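Long-range contact in conserved protein (Methanothermobacter thermautotrophicus, PDB 1I36), which is of unknown function but binds NADP through a Rossmann-type domain and structurally resembles 3-hydroxyacid dehydrogenases, which suggests an oxidoreductase role: residues A73-I87 / A98-I112. The protein carries 1 engineered substitution. Sequence-based numbering, arbitrary orientation.
With NAP (NADP nicotinamide-adenine-dinucleotide phosphate), chain C.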
loop_
_atom_site.group_PDB
_atom_site.type_symbol
_atom_site.label_atom_id
_atom_site.label_comp_id
_atom_site.label_asym_id
_atom_site.label_seq_id
_atom_site.Cartn_x
_atom_site.Cartn_y
_atom_site.Cartn_z
ATOM N N ALA A 73 -34.071 -12.606 5.164
ATOM C CA ALA A 73 -34.691 -11.781 4.129
ATOM C C ALA A 73 -35.904 -12.485 3.491
ATOM O O ALA A 73 -36.893 -11.833 3.139
ATOM C CB ALA A 73 -33.653 -11.430 3.043
ATOM N N ARG A 74 -35.770 -13.790 3.227
ATOM C CA ARG A 74 -36.879 -14.549 2.651
ATOM C C ARG A 74 -38.096 -14.386 3.571
ATOM O O ARG A 74 -39.170 -14.012 3.111
ATOM C CB ARG A 74 -36.499 -16.048 2.516
ATOM C CG ARG A 74 -37.708 -16.983 2.188
ATOM C CD ARG A 74 -38.223 -16.763 0.793
ATOM N NE ARG A 74 -37.356 -17.373 -0.207
ATOM C CZ ARG A 74 -37.613 -17.408 -1.509
ATOM N NH1 ARG A 74 -38.715 -16.861 -1.995
ATOM N NH2 ARG A 74 -36.772 -18.012 -2.323
ATOM N N ARG A 75 -37.918 -14.582 4.879
ATOM C CA ARG A 75 -39.035 -14.446 5.818
ATOM C C ARG A 75 -39.592 -13.030 5.917
ATOM O O ARG A 75 -40.806 -12.829 5.920
ATOM C CB ARG A 75 -38.638 -14.894 7.224
ATOM C CG ARG A 75 -38.494 -16.397 7.363
ATOM C CD ARG A 75 -38.229 -16.793 8.807
ATOM N NE ARG A 75 -36.886 -16.411 9.219
ATOM C CZ ARG A 75 -35.784 -17.121 8.974
ATOM N NH1 ARG A 75 -35.857 -18.267 8.318
ATOM N NH2 ARG A 75 -34.595 -16.653 9.347
ATOM N N ALA A 76 -38.701 -12.051 6.023
ATOM C CA ALA A 76 -39.137 -10.663 6.133
ATOM C C ALA A 76 -39.756 -10.144 4.825
ATOM O O ALA A 76 -40.755 -9.410 4.839
ATOM C CB ALA A 76 -37.949 -9.805 6.551
ATOM N N GLY A 77 -39.233 -10.607 3.703
ATOM C CA GLY A 77 -39.705 -10.153 2.402
ATOM C C GLY A 77 -41.166 -10.392 2.050
ATOM O O GLY A 77 -41.680 -9.801 1.093
ATOM N N ARG A 78 -41.799 -11.330 2.742
ATOM C CA ARG A 78 -43.214 -11.619 2.512
ATOM C C ARG A 78 -44.072 -10.543 3.173
ATOM O O ARG A 78 -45.265 -10.447 2.887
ATOM C CB ARG A 78 -43.594 -12.967 3.148
ATOM C CG ARG A 78 -43.077 -14.173 2.427
ATOM C CD ARG A 78 -43.324 -15.446 3.216
ATOM N NE ARG A 78 -42.552 -16.500 2.594
ATOM C CZ ARG A 78 -41.692 -17.283 3.228
ATOM N NH1 ARG A 78 -41.487 -17.167 4.536
ATOM N NH2 ARG A 78 -40.967 -18.126 2.513
ATOM N N HIS A 79 -43.474 -9.745 4.062
ATOM C CA HIS A 79 -44.207 -8.737 4.799
ATOM C C HIS A 79 -43.753 -7.272 4.740
ATOM O O HIS A 79 -44.580 -6.358 4.713
ATOM C CB HIS A 79 -44.261 -9.164 6.268
ATOM C CG HIS A 79 -44.862 -10.520 6.486
ATOM N ND1 HIS A 79 -44.100 -11.668 6.589
ATOM C CD2 HIS A 79 -46.152 -10.914 6.617
ATOM C CE1 HIS A 79 -44.895 -12.709 6.777
ATOM N NE2 HIS A 79 -46.144 -12.279 6.798
ATOM N N VAL A 80 -42.442 -7.040 4.793
ATOM C CA VAL A 80 -41.915 -5.677 4.825
ATOM C C VAL A 80 -42.356 -4.820 3.656
ATOM O O VAL A 80 -42.224 -5.217 2.500
ATOM C CB VAL A 80 -40.351 -5.694 4.896
ATOM C CG1 VAL A 80 -39.806 -4.275 4.791
ATOM C CG2 VAL A 80 -39.913 -6.334 6.221
ATOM N N ARG A 81 -42.880 -3.639 3.961
ATOM C CA ARG A 81 -43.315 -2.706 2.932
ATOM C C ARG A 81 -42.554 -1.382 3.084
ATOM O O ARG A 81 -42.588 -0.526 2.197
ATOM C CB ARG A 81 -44.830 -2.485 3.001
ATOM C CG ARG A 81 -45.634 -3.644 2.409
ATOM C CD ARG A 81 -47.111 -3.382 2.511
ATOM N NE ARG A 81 -47.854 -4.539 2.025
ATOM C CZ ARG A 81 -48.205 -4.733 0.757
ATOM N NH1 ARG A 81 -47.895 -3.830 -0.178
ATOM N NH2 ARG A 81 -48.802 -5.874 0.416
ATOM N N GLY A 82 -41.833 -1.253 4.192
ATOM C CA GLY A 82 -41.016 -0.065 4.426
ATOM C C GLY A 82 -39.628 -0.345 3.847
ATOM O O GLY A 82 -39.490 -0.954 2.767
ATOM N N ILE A 83 -38.597 0.085 4.568
ATOM C CA ILE A 83 -37.215 -0.149 4.144
ATOM C C ILE A 83 -36.578 -1.270 4.974
ATOM O O ILE A 83 -36.738 -1.346 6.188
ATOM C CB ILE A 83 -36.386 1.137 4.285
ATOM C CG1 ILE A 83 -36.830 2.113 3.210
ATOM C CG2 ILE A 83 -34.906 0.880 4.083
ATOM C CD1 ILE A 83 -36.435 3.482 3.544
ATOM N N TYR A 84 -35.911 -2.168 4.271
ATOM C CA TYR A 84 -35.215 -3.303 4.877
ATOM C C TYR A 84 -33.703 -3.009 4.706
ATOM O O TYR A 84 -33.205 -2.850 3.589
ATOM C CB TYR A 84 -35.590 -4.580 4.129
ATOM C CG TYR A 84 -35.018 -5.832 4.774
ATOM C CD1 TYR A 84 -33.771 -6.338 4.365
ATOM C CD2 TYR A 84 -35.738 -6.530 5.724
ATOM C CE1 TYR A 84 -33.273 -7.531 4.879
ATOM C CE2 TYR A 84 -35.261 -7.717 6.255
ATOM C CZ TYR A 84 -34.024 -8.216 5.821
ATOM O OH TYR A 84 -33.568 -9.392 6.327
ATOM N N VAL A 85 -33.031 -2.846 5.833
ATOM C CA VAL A 85 -31.613 -2.519 5.889
ATOM C C VAL A 85 -30.798 -3.734 6.292
ATOM O O VAL A 85 -30.903 -4.220 7.407
ATOM C CB VAL A 85 -31.390 -1.382 6.895
ATOM C CG1 VAL A 85 -29.955 -0.886 6.842
ATOM C CG2 VAL A 85 -32.358 -0.222 6.568
ATOM N N ASP A 86 -30.034 -4.260 5.351
ATOM C CA ASP A 86 -29.217 -5.427 5.633
ATOM C C ASP A 86 -27.797 -4.954 5.986
ATOM O O ASP A 86 -27.094 -4.362 5.160
ATOM C CB ASP A 86 -29.218 -6.395 4.449
ATOM C CG ASP A 86 -28.562 -7.739 4.805
ATOM O OD1 ASP A 86 -27.380 -7.755 5.203
ATOM O OD2 ASP A 86 -29.224 -8.779 4.709
ATOM N N ILE A 87 -27.382 -5.266 7.208
ATOM C CA ILE A 87 -26.079 -4.833 7.674
ATOM C C ILE A 87 -25.158 -6.027 7.943
ATOM O O ILE A 87 -24.085 -5.883 8.504
ATOM C CB ILE A 87 -26.241 -3.895 8.907
ATOM C CG1 ILE A 87 -25.046 -2.960 9.041
ATOM C CG2 ILE A 87 -26.483 -4.708 10.190
ATOM C CD1 ILE A 87 -25.341 -1.749 9.974
ATOM N N ALA A 98 -30.427 -10.998 -1.549
ATOM C CA ALA A 98 -31.272 -10.658 -0.408
ATOM C C ALA A 98 -32.230 -9.537 -0.827
ATOM O O ALA A 98 -33.401 -9.535 -0.443
ATOM C CB ALA A 98 -30.437 -10.226 0.790
ATOM N N SER A 99 -31.739 -8.600 -1.630
ATOM C CA SER A 99 -32.579 -7.526 -2.165
ATOM C C SER A 99 -33.771 -8.095 -2.966
ATOM O O SER A 99 -34.899 -7.616 -2.833
ATOM C CB SER A 99 -31.782 -6.643 -3.121
ATOM O OG SER A 99 -32.544 -5.478 -3.393
ATOM N N SER A 100 -33.521 -9.096 -3.801
ATOM C CA SER A 100 -34.604 -9.676 -4.597
ATOM C C SER A 100 -35.688 -10.341 -3.750
ATOM O O SER A 100 -36.822 -10.504 -4.208
ATOM C CB SER A 100 -34.054 -10.636 -5.644
ATOM O OG SER A 100 -33.539 -11.806 -5.028
ATOM N N LEU A 101 -35.353 -10.698 -2.510
ATOM C CA LEU A 101 -36.281 -11.328 -1.552
ATOM C C LEU A 101 -37.225 -10.333 -0.866
ATOM O O LEU A 101 -38.245 -10.719 -0.291
ATOM C CB LEU A 101 -35.475 -12.107 -0.496
ATOM C CG LEU A 101 -34.824 -13.342 -1.128
ATOM C CD1 LEU A 101 -33.903 -14.065 -0.090
ATOM C CD2 LEU A 101 -35.925 -14.302 -1.629
ATOM N N ILE A 102 -36.857 -9.063 -0.843
ATOM C CA ILE A 102 -37.724 -8.021 -0.245
ATOM C C ILE A 102 -38.591 -7.556 -1.457
ATOM O O ILE A 102 -38.296 -6.583 -2.135
ATOM C CB ILE A 102 -36.859 -6.852 0.327
ATOM C CG1 ILE A 102 -35.885 -7.413 1.395
ATOM C CG2 ILE A 102 -37.763 -5.696 0.874
ATOM C CD1 ILE A 102 -36.525 -8.318 2.471
ATOM N N GLU A 103 -39.621 -8.334 -1.763
ATOM C CA GLU A 103 -40.484 -8.081 -2.928
ATOM C C GLU A 103 -41.438 -6.884 -2.884
ATOM O O GLU A 103 -41.804 -6.340 -3.926
ATOM C CB GLU A 103 -41.276 -9.369 -3.240
ATOM C CG GLU A 103 -40.350 -10.526 -3.574
ATOM C CD GLU A 103 -41.015 -11.905 -3.509
ATOM O OE1 GLU A 103 -42.200 -12.008 -3.087
ATOM O OE2 GLU A 103 -40.315 -12.894 -3.866
ATOM N N LYS A 104 -41.775 -6.438 -1.691
ATOM C CA LYS A 104 -42.708 -5.334 -1.529
ATOM C C LYS A 104 -42.131 -4.138 -0.795
ATOM O O LYS A 104 -42.867 -3.228 -0.446
ATOM C CB LYS A 104 -43.904 -5.817 -0.718
ATOM C CG LYS A 104 -44.655 -6.964 -1.315
ATOM C CD LYS A 104 -45.949 -7.162 -0.553
ATOM C CE LYS A 104 -45.761 -7.951 0.729
ATOM N NZ LYS A 104 -45.956 -9.417 0.446
ATOM N N GLY A 105 -40.830 -4.145 -0.525
ATOM C CA GLY A 105 -40.246 -3.042 0.206
ATOM C C GLY A 105 -39.005 -2.504 -0.451
ATOM O O GLY A 105 -38.657 -2.922 -1.533
ATOM N N GLY A 106 -38.398 -1.497 0.159
ATOM C CA GLY A 106 -37.173 -0.955 -0.385
ATOM C C GLY A 106 -36.031 -1.643 0.358
ATOM O O GLY A 106 -36.152 -1.954 1.546
ATOM N N PHE A 107 -34.932 -1.910 -0.335
ATOM C CA PHE A 107 -33.805 -2.582 0.303
ATOM C C PHE A 107 -32.621 -1.631 0.343
ATOM O O PHE A 107 -32.313 -0.989 -0.646
ATOM C CB PHE A 107 -33.410 -3.818 -0.497
ATOM C CG PHE A 107 -32.282 -4.609 0.125
ATOM C CD1 PHE A 107 -30.961 -4.248 -0.089
ATOM C CD2 PHE A 107 -32.546 -5.740 0.862
ATOM C CE1 PHE A 107 -29.906 -5.029 0.425
ATOM C CE2 PHE A 107 -31.489 -6.538 1.382
ATOM C CZ PHE A 107 -30.179 -6.168 1.146
ATOM N N VAL A 108 -31.918 -1.618 1.467
ATOM C CA VAL A 108 -30.720 -0.796 1.639
ATOM C C VAL A 108 -29.548 -1.667 2.070
ATOM O O VAL A 108 -29.667 -2.447 3.016
ATOM C CB VAL A 108 -30.948 0.288 2.737
ATOM C CG1 VAL A 108 -29.634 1.103 2.971
ATOM C CG2 VAL A 108 -32.055 1.274 2.247
ATOM N N ASP A 109 -28.438 -1.570 1.341
ATOM C CA ASP A 109 -27.214 -2.335 1.682
ATOM C C ASP A 109 -26.449 -1.389 2.630
ATOM O O ASP A 109 -26.007 -0.341 2.185
ATOM C CB ASP A 109 -26.425 -2.544 0.384
ATOM C CG ASP A 109 -25.078 -3.195 0.594
ATOM O OD1 ASP A 109 -24.780 -3.658 1.721
ATOM O OD2 ASP A 109 -24.306 -3.232 -0.386
ATOM N N ALA A 110 -26.390 -1.689 3.932
ATOM C CA ALA A 110 -25.625 -0.822 4.852
ATOM C C ALA A 110 -24.334 -1.585 5.157
ATOM O O ALA A 110 -24.371 -2.793 5.304
ATOM C CB ALA A 110 -26.415 -0.596 6.151
ATOM N N ALA A 111 -23.205 -0.891 5.281
ATOM C CA ALA A 111 -21.934 -1.563 5.593
ATOM C C ALA A 111 -21.232 -0.761 6.692
ATOM O O ALA A 111 -21.007 0.452 6.547
ATOM C CB ALA A 111 -21.038 -1.646 4.336
ATOM N N ILE A 112 -20.893 -1.457 7.769
ATOM C CA ILE A 112 -20.222 -0.878 8.928
ATOM C C ILE A 112 -18.748 -0.723 8.542
ATOM O O ILE A 112 -18.095 -1.696 8.163
ATOM C CB ILE A 112 -20.376 -1.801 10.155
ATOM C CG1 ILE A 112 -21.847 -1.765 10.611
ATOM C CG2 ILE A 112 -19.491 -1.297 11.323
ATOM C CD1 ILE A 112 -22.196 -2.750 11.753
HETATM P PA NAP C . -24.067 -11.400 17.339
HETATM O O1A NAP C . -23.572 -12.448 16.466
HETATM O O2A NAP C . -23.477 -10.303 18.079
HETATM O O5B NAP C . -25.673 -11.072 17.016
HETATM C C5B NAP C . -26.589 -11.693 15.936
HETATM C C4B NAP C . -27.724 -11.991 16.798
HETATM O O4B NAP C . -28.679 -12.539 15.611
HETATM C C3B NAP C . -28.019 -13.054 17.361
HETATM O O3B NAP C . -28.226 -12.203 18.408
HETATM C C2B NAP C . -28.994 -14.164 17.374
HETATM O O2B NAP C . -29.862 -14.587 18.183
HETATM C C1B NAP C . -29.504 -13.622 16.179
HETATM N N9A NAP C . -29.821 -14.669 15.187
HETATM C C8A NAP C . -29.210 -15.809 14.654
HETATM N N7A NAP C . -30.004 -16.440 13.817
HETATM C C5A NAP C . -31.174 -15.706 13.781
HETATM C C6A NAP C . -32.410 -15.865 13.074
HETATM N N6A NAP C . -32.624 -16.890 12.246
HETATM N N1A NAP C . -33.405 -14.918 13.274
HETATM C C2A NAP C . -33.208 -13.868 14.123
HETATM N N3A NAP C . -32.076 -13.659 14.824
HETATM C C4A NAP C . -31.084 -14.621 14.599
HETATM O O3 NAP C . -23.610 -10.595 15.951
HETATM P PN NAP C . -23.192 -8.988 15.588
HETATM O O1N NAP C . -21.770 -8.759 16.012
HETATM O O2N NAP C . -24.260 -8.218 16.236
HETATM O O5D NAP C . -23.306 -8.688 14.037
HETATM C C5D NAP C . -24.571 -8.784 13.335
HETATM C C4D NAP C . -24.296 -8.684 11.846
HETATM O O4D NAP C . -23.556 -7.506 11.404
HETATM C C3D NAP C . -23.486 -9.869 11.262
HETATM O O3D NAP C . -23.922 -10.341 9.948
HETATM C C2D NAP C . -22.072 -9.396 11.206
HETATM O O2D NAP C . -21.297 -10.061 10.252
HETATM C C1D NAP C . -22.257 -7.886 10.939
HETATM N N1N NAP C . -21.148 -7.044 11.417
HETATM C C2N NAP C . -20.810 -7.027 12.777
HETATM C C3N NAP C . -19.722 -6.163 13.139
HETATM C C7N NAP C . -19.269 -6.044 14.515
HETATM O O7N NAP C . -18.329 -5.283 14.813
HETATM N N7N NAP C . -19.850 -6.745 15.523
HETATM C C4N NAP C . -19.077 -5.402 12.139
HETATM C C5N NAP C . -19.421 -5.440 10.831
HETATM C C6N NAP C . -20.459 -6.258 10.470
HETATM P P2B NAP C . -29.288 -15.818 19.143
HETATM O O1X NAP C . -28.312 -15.270 20.145
HETATM O O2X NAP C . -30.529 -16.254 19.721
HETATM O O3X NAP C . -28.601 -16.733 18.254
HETATM O O HOH W 1 -39.462 -13.069 0.577
HETATM O O HOH W 2 -40.646 -14.645 -1.198
HETATM O O HOH W 3 -41.076 -7.092 1.016
HETATM O O HOH W 4 -43.642 -11.512 -0.767
HETATM O O HOH W 5 -21.650 -4.427 7.721
#
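Tyr84 and Asp86 of strand 83-86 each bond through both N and O to strand 106-112, a parallel pairing at 23° that runs from Gly106 N on Gly82 O (2.9 Å) to Ala110 N on Asp86 O (3.0 Å). Beyond it, water 5 links Ile87 O to Ile112 N. On the face carrying Tyr84, Ile102 stands across the ring and sets CD1 over its centre, a CH-pi contact 3.7 Å from the centroid; the same methyl reaches Gly77 CA. Lacking a side chain, Gly77 brings its CA to 3.1 Å from Leu101 O, a CA-H...O contact. A chi1 of -178° swings the Phe107 ring along Tyr84 toward Asp86, whose CB meets Phe107 CZ at 3.4 Å; the two aromatic rings, inclined by 28°, hardly overlap. On the other face Ile83 CG2 presses tightly on Val108 CG2, and Val85 CG1 meets Ala110 CB; Phe135 of helix 132-136 covers Val85, Val108 and Ala110. Nearer the solvent, Leu101 CD2 sits over the Arg74 guanidinium, while Lys104 NZ bonds to Arg78 O (2.7 Å) from above the carbonyl plane. Strand 83-86, helix 92-101 and strand 106-112 form a beta-alpha-beta unit of the Rossmann-type domain, whose Ile87 and Ile112 line the NADP pocket.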